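Long-range contacts in beta-1,3-glucanosyltransferase (Rhizomucor miehei CAU432, PDB 4WTP), which belongs to glycoside hydrolase family 17, carbohydrate-active enzymes built on a (beta/alpha)8 barrel: residues Val175-Leu180 and Ala213-Pro218; Lys162-Asp167 and Phe182-Ala187; Pro189-Val194 and Gly274-Phe279; Thr195-Ala200 and Glu243-His248. One frame throughout, in Å; residues are numbered along the deposited sequence. Where two conformers were deposited one is given.

How the contacts relate
Contact 2 is the core contact. It pairs two neighbouring parallel strands of the barrel, and backbone hydrogen bonds hold it together. The other three lie further out; contact 3 is still largely buried, while contacts 1 and 4 are partly buried. Contact 1 touches contact 2: its two segments lead into strands 182-186 and 219-223, and a lysine bonded to backbone carbonyls and a packed valine make up most of it. Contacts 3 and 4 also touch, their centres about 12 Å apart. Contact 3 joins two loops through aromatic and aliphatic side chains, without a hydrogen bond. Contact 4 packs two helices of the outer layer, apolar near the strands and polar, with a bridging water, toward the surface.

Contact 1 of 4, residues Val175-Leu180 and Ala213-Pro218; sequences VVVKEL and ASLGKP
K217 reaches across to the backbone of V177 and L180. The contact joins two turns at the end of the (beta/alpha)8 barrel where the strands begin. V177 to L180 form a type I beta turn leading to strand 182-186. S214 to K217 form a type I' turn between helix 196-212 and strand 219-223.

The K217 side chain can be followed outward. It was deposited in two conformers; the bonds described belong to the one given, and the other may lack them. CG stands anti to the carbonyl carbon (chi1 -64°), and the rest of the chain is fully extended. CB and CG carry it toward the other turn, and the side chain also touches L183 of strand 182-186. CD and CE both lie 3.4 Å from L180 O, and CE is 3.6 Å from V177 O, before the chain reaches them. NZ then donates to V177 O at 2.6 Å and to L180 O at 2.8 Å. At L180 O it sits in the carbonyl plane, on a lone pair. At V177 O it is tilted 16° from the carbonyl plane. V177 O also accepts from L180 N, the bond that closes the turn, so two donors grip this oxygen.

Beside the lysine, V177 packs on backbone and on L215: V177 CG1 lies 3.5 Å from S214 O. L215 CD1 touches V177 CG1 and K178 CG, where the K178 and L215 side chains cross at about a right angle. L215 has positive phi after helix 196-212. S214 makes an ST turn: its OG bonds V211 O and accepts from G216 N at 3.0 Å.

Contact 2 of 4, residues Lys162-Asp167 and Phe182-Ala187; sequences KVATAD and FLMMNA
The F182 ring has A164 CB over one face and K162 CB at its edge. A164 CB is 3.6 Å from the ring centroid and 16° off the normal, a CH-pi contact. K162 CB lies close to the ring plane, 3.7 Å from CE1. K220 of strand 219-223 adds a cation-pi contact. F182 takes the crowded position, with CG between the backbone N and the carbonyl carbon (chi1 60°). This turns the ring back over strand 163-167.

The two segments are the strands of a beta-alpha-beta unit in the (beta/alpha)8 barrel. They run parallel and adjacent, and helix 174-177 lies between them in the chain. A164, A166, F182 and M184 share one face. L183 and M185 are on the other, where they touch helix 196-212.

The second flat group is the N186 amide, with A166 CB beside it, 3.7 Å from OD1. Both of its ends are held from outside the pair. OD1 bonds S222 OG, and ND2 bonds S132 OG and E133 OE2. This fixes the rotation of the amide.

The backbone pairing is firmer toward the C-terminal end. F182 N to V163 O is long and weak. M184 N bonds T165 O, and D167 N bonds M184 O at 3.1 Å. M184 O also takes a CA-H contact from A166. F182 O is buried without a polar partner, and A164 CB lies 3.1 Å from it. Last in the series, N186 N reaches D167 O at 2.9 Å, with an N-H...O angle of 174°.

Contact 3 of 4, residues Pro189-Val194 and Gly274-Phe279; sequences PYWEGV and GVEAHF
V275 packs against the outer ends of Y190 and W191, one methyl to each, and this is the tight part of the contact. Its CG2 lies 3.4 Å from W191 CH2. Its CG1 lies 3.4 Å from Y190 OH. V275 was deposited in two conformers, so these short approaches belong to the conformer given and may differ in the other. Y190 and V275 meet from opposite directions, while W191 and V275 slide past each other. Y190 CG is anti to the backbone N (chi1 -179°), which sends the ring out toward V275. The two aromatics of 189-194 also meet: an edge of the Y190 ring points at the face of W191, with CD2 above its centre.

The rest is looser. E276 CG lies at the indole edge, 4.0 Å from W191 CZ2, on the solvent side. CG does the touching; the carboxylate beyond it is turned nearly perpendicular to the indole plane. F279 CZ approaches W191 NE1 at 4.0 Å. No hydrogen bond joins the two segments.

Other loop residues add to the packing: P227 touches Y190, V275 and F279. W226 meets Y190 edge-to-face, and F233 meets the W191 ring.

Both segments are loops that follow barrel strands, 182-186 and 262-263. Such loops form the rim of a (beta/alpha)8 barrel at the C-terminal ends of its strands, the end where enzymes of this fold carry their active site.

Contact 4 of 4, residues Thr195-Ala200 and Glu243-His248; sequences TIDNAA and ENKYLH
I196 and A199 carry the apolar contact with Y246. I196 CD1 lies 3.8 Å from Y246 CB. A199 CB lies 3.5 Å from Y246 CE1 and approaches the ring obliquely. A200 N comes to the ring edge. Y246 CG is anti to the backbone N (chi1 -169°), and this turn brings the ring alongside helix 196-212. The same I196 side chain touches K245, through its CG1 against the lysine CD.

K245 also meets D197, on the outer side: the carboxylate OD1 of D197 lies 3.2 Å from the CE carbon of K245, and the two side chains cross at about a right angle. The charged ends stay further apart: D197 OD1 and K245 NZ are 4.3 Å apart, too far for a salt bridge. Their opposite charges may still favour each other. The lysine chain is extended as far as CE and bends at chi4 (48°), which turns NZ aside from the carboxylate. There NZ makes a salt bridge with D249.

Water gives the one hydrogen-bonded link between the segments. A single molecule donates to D197 O at 2.7 Å and accepts from K245 NZ at 2.8 Å. No direct hydrogen bond crosses.

The two helix segments run nearly parallel, 9.2 Å apart at closest approach and 23° in direction. They belong to helices 196-212 and 240-256 of the outer barrel layer, which come before and after strand 219-223 in the chain. Inward, Y246 OH bonds T224 OG1 just past that strand, and its side chain touches Y263 of strand 262-263.

Contact 1 of 4, residues Val175-Leu180 and Ala213-Pro218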
loop_
_atom_site.group_PDB
_atom_site.type_symbol
_atom_site.label_atom_id
_atom_site.label_comp_id
_atom_site.label_asym_id
_atom_site.label_seq_id
_atom_site.Cartn_x
_atom_site.Cartn_y
_atom_site.Cartn_z
ATOM N N VAL A 175 4.943 19.545 10.098
ATOM C CA VAL A 175 3.862 20.314 9.480
ATOM C C VAL A 175 2.894 19.410 8.729
ATOM O O VAL A 175 1.699 19.696 8.657
ATOM C CB VAL A 175 4.367 21.436 8.561
ATOM C CG1 VAL A 175 4.971 22.557 9.391
ATOM C CG2 VAL A 175 5.349 20.923 7.511
ATOM N N VAL A 176 3.410 18.320 8.156
ATOM C CA VAL A 176 2.565 17.325 7.490
ATOM C C VAL A 176 1.809 16.464 8.501
ATOM O O VAL A 176 0.587 16.295 8.413
ATOM C CB VAL A 176 3.397 16.443 6.528
ATOM C CG1 VAL A 176 2.583 15.266 6.007
ATOM C CG2 VAL A 176 3.910 17.275 5.352
ATOM N N VAL A 177 2.546 15.959 9.483
ATOM C CA VAL A 177 1.951 15.012 10.431
ATOM C C VAL A 177 0.797 15.669 11.221
ATOM O O VAL A 177 -0.220 15.036 11.488
ATOM C CB VAL A 177 3.021 14.442 11.375
ATOM C CG1 VAL A 177 2.379 13.553 12.425
ATOM C CG2 VAL A 177 4.032 13.603 10.583
ATOM N N LYS A 178 0.937 16.975 11.490
ATOM C CA LYS A 178 -0.165 17.706 12.146
ATOM C C LYS A 178 -1.515 17.611 11.413
ATOM O O LYS A 178 -2.573 17.665 12.048
ATOM C CB LYS A 178 0.230 19.178 12.321
ATOM C CG LYS A 178 1.248 19.410 13.415
ATOM C CD LYS A 178 1.508 20.889 13.678
ATOM C CE LYS A 178 2.430 21.050 14.873
ATOM N NZ LYS A 178 2.083 20.085 15.955
ATOM N N GLU A 179 -1.483 17.469 10.085
ATOM C CA GLU A 179 -2.714 17.451 9.311
ATOM C C GLU A 179 -3.306 16.049 9.164
ATOM O O GLU A 179 -4.432 15.926 8.697
ATOM C CB GLU A 179 -2.502 18.086 7.933
ATOM C CG GLU A 179 -2.026 19.541 7.965
ATOM C CD GLU A 179 -2.889 20.443 8.848
ATOM O OE1 GLU A 179 -4.124 20.283 8.836
ATOM O OE2 GLU A 179 -2.340 21.315 9.564
ATOM N N LEU A 180 -2.532 15.014 9.521
ATOM C CA LEU A 180 -2.920 13.638 9.258
ATOM C C LEU A 180 -3.820 13.095 10.350
ATOM O O LEU A 180 -3.755 13.520 11.516
ATOM C CB LEU A 180 -1.663 12.766 9.217
ATOM C CG LEU A 180 -0.583 13.113 8.222
ATOM C CD1 LEU A 180 0.544 12.080 8.293
ATOM C CD2 LEU A 180 -1.159 13.150 6.808
ATOM N N ALA A 213 8.175 10.165 14.844
ATOM C CA ALA A 213 7.706 11.371 14.129
ATOM C C ALA A 213 6.186 11.547 14.176
ATOM O O ALA A 213 5.646 12.467 13.578
ATOM C CB ALA A 213 8.179 11.339 12.672
ATOM N N SER A 214 5.500 10.640 14.858
ATOM C CA SER A 214 4.065 10.477 14.713
ATOM C C SER A 214 3.209 11.476 15.480
ATOM O O SER A 214 1.988 11.509 15.259
ATOM C CB SER A 214 3.630 9.061 15.171
ATOM O OG SER A 214 3.787 8.955 16.582
ATOM N N LEU A 215 3.824 12.248 16.388
ATOM C CA LEU A 215 3.078 13.134 17.297
ATOM C C LEU A 215 2.037 12.318 18.081
ATOM O O LEU A 215 1.006 12.828 18.526
ATOM C CB LEU A 215 2.427 14.315 16.543
ATOM C CG LEU A 215 3.357 15.162 15.677
ATOM C CD1 LEU A 215 2.587 16.265 14.944
ATOM C CD2 LEU A 215 4.457 15.770 16.541
ATOM N N GLY A 216 2.317 11.025 18.260
ATOM C CA GLY A 216 1.392 10.142 18.955
ATOM C C GLY A 216 0.221 9.581 18.172
ATOM O O GLY A 216 -0.615 8.855 18.739
ATOM N N LYS A 217 0.162 9.910 16.881
ATOM C CA LYS A 217 -0.911 9.433 16.014
ATOM C C LYS A 217 -0.637 7.996 15.571
ATOM O O LYS A 217 0.510 7.548 15.586
ATOM C CB LYS A 217 -1.032 10.360 14.814
ATOM C CG LYS A 217 -1.454 11.757 15.211
ATOM C CD LYS A 217 -1.569 12.664 13.999
ATOM C CE LYS A 217 -2.050 14.044 14.394
ATOM N NZ LYS A 217 -2.186 14.978 13.254
ATOM N N PRO A 218 -1.686 7.247 15.194
ATOM C CA PRO A 218 -1.433 5.852 14.771
ATOM C C PRO A 218 -0.509 5.767 13.571
ATOM O O PRO A 218 -0.555 6.634 12.666
ATOM C CB PRO A 218 -2.823 5.337 14.416
ATOM C CG PRO A 218 -3.782 6.187 15.196
ATOM C CD PRO A 218 -3.123 7.560 15.216
#

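Contact 2 of 4, residues Lys162-Asp167 and Phe182-Ala187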
loop_
_atom_site.group_PDB
_atom_site.type_symbol
_atom_site.label_atom_id
_atom_site.label_comp_id
_atom_site.label_asym_id
_atom_site.label_seq_id
_atom_site.Cartn_x
_atom_site.Cartn_y
_atom_site.Cartn_z
ATOM N N LYS A 162 -10.830 8.589 7.276
ATOM C CA LYS A 162 -9.589 9.144 7.838
ATOM C C LYS A 162 -8.512 9.297 6.762
ATOM O O LYS A 162 -8.467 8.537 5.805
ATOM C CB LYS A 162 -9.074 8.235 8.966
ATOM C CG LYS A 162 -10.021 8.090 10.152
ATOM C CD LYS A 162 -9.492 7.105 11.196
ATOM C CE LYS A 162 -10.454 6.944 12.364
ATOM N NZ LYS A 162 -9.901 6.057 13.412
ATOM N N VAL A 163 -7.653 10.302 6.928
ATOM C CA VAL A 163 -6.615 10.580 5.938
ATOM C C VAL A 163 -5.202 10.317 6.452
ATOM O O VAL A 163 -4.870 10.564 7.615
ATOM C CB VAL A 163 -6.697 12.026 5.378
ATOM C CG1 VAL A 163 -8.083 12.300 4.819
ATOM C CG2 VAL A 163 -6.356 13.038 6.436
ATOM N N ALA A 164 -4.370 9.814 5.549
ATOM C CA ALA A 164 -2.967 9.550 5.832
ATOM C C ALA A 164 -2.159 10.034 4.646
ATOM O O ALA A 164 -2.713 10.418 3.629
ATOM C CB ALA A 164 -2.730 8.061 6.018
ATOM N N THR A 165 -0.843 10.044 4.810
ATOM C CA THR A 165 0.047 10.020 3.667
ATOM C C THR A 165 1.026 8.879 3.859
ATOM O O THR A 165 1.221 8.417 4.986
ATOM C CB THR A 165 0.747 11.368 3.491
ATOM O OG1 THR A 165 1.269 11.456 2.150
ATOM C CG2 THR A 165 1.826 11.560 4.567
ATOM N N ALA A 166 1.577 8.394 2.755
ATOM C CA ALA A 166 2.567 7.315 2.816
ATOM C C ALA A 166 3.925 7.850 2.382
ATOM O O ALA A 166 4.004 8.568 1.382
ATOM C CB ALA A 166 2.153 6.180 1.872
ATOM N N ASP A 167 4.968 7.529 3.138
ATOM C CA ASP A 167 6.309 7.938 2.738
ATOM C C ASP A 167 7.330 7.079 3.430
ATOM O O ASP A 167 6.984 6.230 4.246
ATOM C CB ASP A 167 6.541 9.446 2.995
ATOM C CG ASP A 167 7.392 10.107 1.893
ATOM O OD1 ASP A 167 8.354 9.490 1.428
ATOM O OD2 ASP A 167 7.073 11.233 1.444
ATOM N N PHE A 182 -3.594 9.542 10.490
ATOM C CA PHE A 182 -2.599 8.519 10.787
ATOM C C PHE A 182 -1.490 8.558 9.742
ATOM O O PHE A 182 -1.629 9.159 8.674
ATOM C CB PHE A 182 -3.214 7.108 10.908
ATOM C CG PHE A 182 -3.916 6.624 9.662
ATOM C CD1 PHE A 182 -5.181 7.087 9.311
ATOM C CD2 PHE A 182 -3.290 5.711 8.816
ATOM C CE1 PHE A 182 -5.811 6.633 8.153
ATOM C CE2 PHE A 182 -3.928 5.227 7.683
ATOM C CZ PHE A 182 -5.182 5.703 7.337
ATOM N N LEU A 183 -0.377 7.892 10.047
ATOM C CA LEU A 183 0.779 7.847 9.160
ATOM C C LEU A 183 0.871 6.470 8.542
ATOM O O LEU A 183 0.502 5.479 9.184
ATOM C CB LEU A 183 2.048 8.095 9.964
ATOM C CG LEU A 183 2.309 9.460 10.608
ATOM C CD1 LEU A 183 1.358 9.739 11.754
ATOM C CD2 LEU A 183 3.746 9.572 11.059
ATOM N N MET A 184 1.395 6.392 7.318
ATOM C CA MET A 184 1.672 5.077 6.738
ATOM C C MET A 184 3.086 5.037 6.177
ATOM O O MET A 184 3.490 5.880 5.364
ATOM C CB MET A 184 0.690 4.721 5.622
ATOM C CG MET A 184 -0.780 4.764 6.010
ATOM S SD MET A 184 -1.930 3.874 4.834
ATOM C CE MET A 184 -1.784 2.185 5.495
ATOM N N MET A 185 3.841 4.056 6.608
ATOM C CA MET A 185 5.216 3.871 6.163
ATOM C C MET A 185 5.383 2.949 4.967
ATOM O O MET A 185 4.854 1.886 4.926
ATOM C CB MET A 185 6.009 3.277 7.317
ATOM C CG MET A 185 7.526 3.147 7.051
ATOM S SD MET A 185 8.570 2.398 8.422
ATOM C CE MET A 185 8.041 0.628 8.407
ATOM N N ASN A 186 6.193 3.402 4.021
ATOM C CA ASN A 186 6.674 2.500 2.955
ATOM C C ASN A 186 8.106 2.194 3.308
ATOM O O ASN A 186 8.905 3.129 3.505
ATOM C CB ASN A 186 6.717 3.210 1.603
ATOM C CG ASN A 186 5.365 3.656 1.087
ATOM O OD1 ASN A 186 4.319 3.163 1.468
ATOM N ND2 ASN A 186 5.408 4.568 0.135
ATOM N N ALA A 187 8.476 0.922 3.377
ATOM C CA ALA A 187 9.874 0.583 3.669
ATOM C C ALA A 187 10.194 -0.750 3.048
ATOM O O ALA A 187 9.457 -1.724 3.257
ATOM C CB ALA A 187 10.112 0.529 5.179
#

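Contact 3 of 4, residues Pro189-Val194 and Gly274-Phe279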
loop_
_atom_site.group_PDB
_atom_site.type_symbol
_atom_site.label_atom_id
_atom_site.label_comp_id
_atom_site.label_asym_id
_atom_site.label_seq_id
_atom_site.Cartn_x
_atom_site.Cartn_y
_atom_site.Cartn_z
ATOM N N PRO A 189 13.509 -3.090 3.189
ATOM C CA PRO A 189 14.875 -3.483 3.490
ATOM C C PRO A 189 15.645 -4.066 2.284
ATOM O O PRO A 189 16.874 -3.899 2.199
ATOM C CB PRO A 189 14.685 -4.488 4.620
ATOM C CG PRO A 189 13.503 -3.924 5.380
ATOM C CD PRO A 189 12.586 -3.419 4.297
ATOM N N TYR A 190 14.960 -4.753 1.379
ATOM C CA TYR A 190 15.580 -5.253 0.181
ATOM C C TYR A 190 16.355 -4.170 -0.562
ATOM O O TYR A 190 17.486 -4.370 -1.029
ATOM C CB TYR A 190 14.505 -5.841 -0.760
ATOM C CG TYR A 190 15.139 -6.379 -2.003
ATOM C CD1 TYR A 190 15.618 -7.702 -2.026
ATOM C CD2 TYR A 190 15.304 -5.611 -3.153
ATOM C CE1 TYR A 190 16.260 -8.205 -3.148
ATOM C CE2 TYR A 190 15.937 -6.118 -4.269
ATOM C CZ TYR A 190 16.418 -7.420 -4.271
ATOM O OH TYR A 190 17.055 -7.919 -5.381
ATOM N N TRP A 191 15.731 -3.010 -0.712
ATOM C CA TRP A 191 16.375 -1.920 -1.437
ATOM C C TRP A 191 17.453 -1.190 -0.627
ATOM O O TRP A 191 18.144 -0.304 -1.158
ATOM C CB TRP A 191 15.306 -0.922 -1.916
ATOM C CG TRP A 191 14.375 -1.469 -2.950
ATOM C CD1 TRP A 191 12.994 -1.556 -2.889
ATOM C CD2 TRP A 191 14.742 -1.994 -4.243
ATOM N NE1 TRP A 191 12.489 -2.097 -4.044
ATOM C CE2 TRP A 191 13.502 -2.369 -4.906
ATOM C CE3 TRP A 191 15.933 -2.158 -4.908
ATOM C CZ2 TRP A 191 13.491 -2.899 -6.176
ATOM C CZ3 TRP A 191 15.921 -2.706 -6.186
ATOM C CH2 TRP A 191 14.723 -3.064 -6.811
ATOM N N GLU A 192 17.617 -1.589 0.627
ATOM C CA GLU A 192 18.651 -1.091 1.516
ATOM C C GLU A 192 19.801 -2.106 1.600
ATOM O O GLU A 192 20.786 -1.887 2.308
ATOM C CB GLU A 192 18.077 -0.805 2.905
ATOM C CG GLU A 192 16.850 0.115 2.913
ATOM C CD GLU A 192 16.057 -0.009 4.222
ATOM O OE1 GLU A 192 16.699 -0.025 5.297
ATOM O OE2 GLU A 192 14.790 -0.108 4.218
ATOM N N GLY A 193 19.676 -3.233 0.894
ATOM C CA GLY A 193 20.760 -4.218 0.891
ATOM C C GLY A 193 20.852 -5.046 2.161
ATOM O O GLY A 193 21.887 -5.687 2.405
ATOM N N VAL A 194 19.795 -5.051 2.975
ATOM C CA VAL A 194 19.753 -5.814 4.238
ATOM C C VAL A 194 19.574 -7.312 3.948
ATOM O O VAL A 194 18.697 -7.703 3.166
ATOM C CB VAL A 194 18.629 -5.293 5.137
ATOM C CG1 VAL A 194 18.509 -6.100 6.425
ATOM C CG2 VAL A 194 18.870 -3.807 5.448
ATOM N N GLY A 274 12.826 -6.952 -14.231
ATOM C CA GLY A 274 13.810 -7.226 -13.187
ATOM C C GLY A 274 13.147 -7.711 -11.912
ATOM O O GLY A 274 12.108 -8.381 -11.975
ATOM N N VAL A 275 13.733 -7.407 -10.749
ATOM C CA VAL A 275 13.141 -7.841 -9.468
ATOM C C VAL A 275 11.760 -7.215 -9.285
ATOM O O VAL A 275 10.943 -7.778 -8.589
ATOM C CB VAL A 275 14.021 -7.590 -8.196
ATOM C CG1 VAL A 275 15.290 -8.440 -8.193
ATOM C CG2 VAL A 275 14.407 -6.131 -8.130
ATOM N N GLU A 276 11.504 -6.046 -9.884
ATOM C CA GLU A 276 10.218 -5.371 -9.671
ATOM C C GLU A 276 9.031 -6.177 -10.206
ATOM O O GLU A 276 7.903 -5.984 -9.828
ATOM C CB GLU A 276 10.221 -3.930 -10.224
ATOM C CG GLU A 276 11.205 -3.037 -9.505
ATOM C CD GLU A 276 11.154 -1.641 -10.012
ATOM O OE1 GLU A 276 10.055 -1.199 -10.363
ATOM O OE2 GLU A 276 12.214 -1.025 -10.080
ATOM N N ALA A 277 9.343 -7.124 -11.070
ATOM C CA ALA A 277 8.325 -8.019 -11.635
ATOM C C ALA A 277 8.015 -9.233 -10.757
ATOM O O ALA A 277 7.277 -10.120 -11.168
ATOM C CB ALA A 277 8.740 -8.452 -13.041
ATOM N N HIS A 278 8.593 -9.302 -9.561
ATOM C CA HIS A 278 8.518 -10.500 -8.718
ATOM C C HIS A 278 8.141 -10.252 -7.258
ATOM O O HIS A 278 8.501 -11.072 -6.396
ATOM C CB HIS A 278 9.852 -11.240 -8.782
ATOM C CG HIS A 278 10.193 -11.698 -10.180
ATOM N ND1 HIS A 278 9.645 -12.795 -10.762
ATOM C CD2 HIS A 278 11.013 -11.127 -11.120
ATOM C CE1 HIS A 278 10.129 -12.927 -12.016
ATOM N NE2 HIS A 278 10.976 -11.914 -12.227
ATOM N N PHE A 279 7.402 -9.167 -6.982
ATOM C CA PHE A 279 6.951 -8.857 -5.604
ATOM C C PHE A 279 5.602 -9.465 -5.225
ATOM O O PHE A 279 5.167 -9.318 -4.087
ATOM C CB PHE A 279 6.907 -7.343 -5.382
ATOM C CG PHE A 279 8.234 -6.731 -5.050
ATOM C CD1 PHE A 279 8.655 -6.659 -3.744
ATOM C CD2 PHE A 279 9.097 -6.325 -6.065
ATOM C CE1 PHE A 279 9.876 -6.076 -3.421
ATOM C CE2 PHE A 279 10.329 -5.751 -5.758
ATOM C CZ PHE A 279 10.744 -5.650 -4.444
#

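Contact 4 of 4, residues Thr195-Ala200 and Glu243-His248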
loop_
_atom_site.group_PDB
_atom_site.type_symbol
_atom_site.label_atom_id
_atom_site.label_comp_id
_atom_site.label_asym_id
_atom_site.label_seq_id
_atom_site.Cartn_x
_atom_site.Cartn_y
_atom_site.Cartn_z
ATOM N N THR A 195 20.411 -8.138 4.549
ATOM C CA THR A 195 20.306 -9.583 4.324
ATOM C C THR A 195 18.971 -10.081 4.886
ATOM O O THR A 195 18.460 -9.555 5.879
ATOM C CB THR A 195 21.504 -10.335 4.934
ATOM O OG1 THR A 195 21.521 -11.698 4.476
ATOM C CG2 THR A 195 21.464 -10.304 6.466
ATOM N N ILE A 196 18.451 -11.146 4.282
ATOM C CA ILE A 196 17.110 -11.595 4.607
ATOM C C ILE A 196 16.865 -11.848 6.112
ATOM O O ILE A 196 15.795 -11.518 6.652
ATOM C CB ILE A 196 16.729 -12.816 3.740
ATOM C CG1 ILE A 196 15.284 -13.264 4.029
ATOM C CG2 ILE A 196 17.746 -13.974 3.880
ATOM C CD1 ILE A 196 14.201 -12.217 3.758
ATOM N N ASP A 197 17.827 -12.445 6.813
ATOM C CA ASP A 197 17.604 -12.800 8.215
ATOM C C ASP A 197 17.327 -11.589 9.096
ATOM O O ASP A 197 16.711 -11.704 10.170
ATOM C CB ASP A 197 18.811 -13.573 8.774
ATOM C CG ASP A 197 18.937 -14.948 8.214
ATOM O OD1 ASP A 197 18.019 -15.406 7.521
ATOM O OD2 ASP A 197 19.967 -15.589 8.509
ATOM N N ASN A 198 17.832 -10.437 8.653
ATOM C CA ASN A 198 17.716 -9.189 9.381
ATOM C C ASN A 198 16.598 -8.260 8.842
ATOM O O ASN A 198 16.390 -7.200 9.376
ATOM C CB ASN A 198 19.064 -8.413 9.324
ATOM C CG ASN A 198 20.300 -9.249 9.674
ATOM O OD1 ASN A 198 20.196 -10.355 10.169
ATOM N ND2 ASN A 198 21.478 -8.709 9.383
ATOM N N ALA A 199 15.900 -8.660 7.790
ATOM C CA ALA A 199 15.062 -7.719 7.062
ATOM C C ALA A 199 13.811 -7.281 7.839
ATOM O O ALA A 199 13.529 -6.064 7.933
ATOM C CB ALA A 199 14.706 -8.303 5.719
ATOM N N ALA A 200 13.074 -8.228 8.420
ATOM C CA ALA A 200 11.884 -7.859 9.179
ATOM C C ALA A 200 12.257 -7.070 10.425
ATOM O O ALA A 200 11.504 -6.171 10.848
ATOM C CB ALA A 200 11.094 -9.085 9.542
ATOM N N GLU A 243 11.488 -14.580 -0.220
ATOM C CA GLU A 243 10.189 -13.923 -0.175
ATOM C C GLU A 243 9.311 -14.618 0.884
ATOM O O GLU A 243 8.613 -13.968 1.640
ATOM C CB GLU A 243 9.474 -13.873 -1.524
ATOM C CG GLU A 243 8.157 -13.123 -1.403
ATOM C CD GLU A 243 7.316 -13.058 -2.657
ATOM O OE1 GLU A 243 7.606 -13.730 -3.663
ATOM O OE2 GLU A 243 6.295 -12.331 -2.592
ATOM N N ASN A 244 9.295 -15.953 0.891
ATOM C CA ASN A 244 8.524 -16.727 1.870
ATOM C C ASN A 244 8.922 -16.387 3.301
ATOM O O ASN A 244 8.064 -16.147 4.141
ATOM C CB ASN A 244 8.739 -18.223 1.590
ATOM C CG ASN A 244 7.716 -19.092 2.295
ATOM O OD1 ASN A 244 6.525 -18.827 2.234
ATOM N ND2 ASN A 244 8.194 -20.137 2.941
ATOM N N LYS A 245 10.229 -16.336 3.559
ATOM C CA LYS A 245 10.719 -15.982 4.887
ATOM C C LYS A 245 10.295 -14.554 5.278
ATOM O O LYS A 245 9.838 -14.317 6.404
ATOM C CB LYS A 245 12.228 -16.154 4.969
ATOM C CG LYS A 245 12.806 -15.631 6.265
ATOM C CD LYS A 245 14.250 -16.048 6.481
ATOM C CE LYS A 245 14.829 -15.386 7.726
ATOM N NZ LYS A 245 14.000 -15.439 8.966
ATOM N N TYR A 246 10.455 -13.608 4.351
ATOM C CA TYR A 246 10.137 -12.211 4.643
ATOM C C TYR A 246 8.652 -12.079 4.949
ATOM O O TYR A 246 8.246 -11.448 5.918
ATOM C CB TYR A 246 10.503 -11.300 3.463
ATOM C CG TYR A 246 10.428 -9.824 3.842
ATOM C CD1 TYR A 246 11.308 -9.301 4.779
ATOM C CD2 TYR A 246 9.455 -8.985 3.305
ATOM C CE1 TYR A 246 11.268 -7.948 5.128
ATOM C CE2 TYR A 246 9.399 -7.629 3.639
ATOM C CZ TYR A 246 10.290 -7.137 4.574
ATOM O OH TYR A 246 10.276 -5.808 4.944
ATOM N N LEU A 247 7.816 -12.715 4.125
ATOM C CA LEU A 247 6.371 -12.714 4.338
ATOM C C LEU A 247 6.038 -13.252 5.742
ATOM O O LEU A 247 5.295 -12.616 6.507
ATOM C CB LEU A 247 5.720 -13.593 3.260
ATOM C CG LEU A 247 4.223 -13.760 3.388
ATOM C CD1 LEU A 247 3.498 -12.428 3.257
ATOM C CD2 LEU A 247 3.742 -14.775 2.360
ATOM N N HIS A 248 6.577 -14.432 6.065
ATOM C CA HIS A 248 6.286 -15.012 7.385
ATOM C C HIS A 248 6.737 -14.098 8.502
ATOM O O HIS A 248 5.997 -13.903 9.472
ATOM C CB HIS A 248 6.990 -16.352 7.528
ATOM C CG HIS A 248 6.458 -17.430 6.609
ATOM N ND1 HIS A 248 6.888 -18.710 6.659
ATOM C CD2 HIS A 248 5.518 -17.372 5.612
ATOM C CE1 HIS A 248 6.252 -19.426 5.724
ATOM N NE2 HIS A 248 5.394 -18.619 5.101
HETATM O O HOH W 1 15.532 -14.060 10.932
#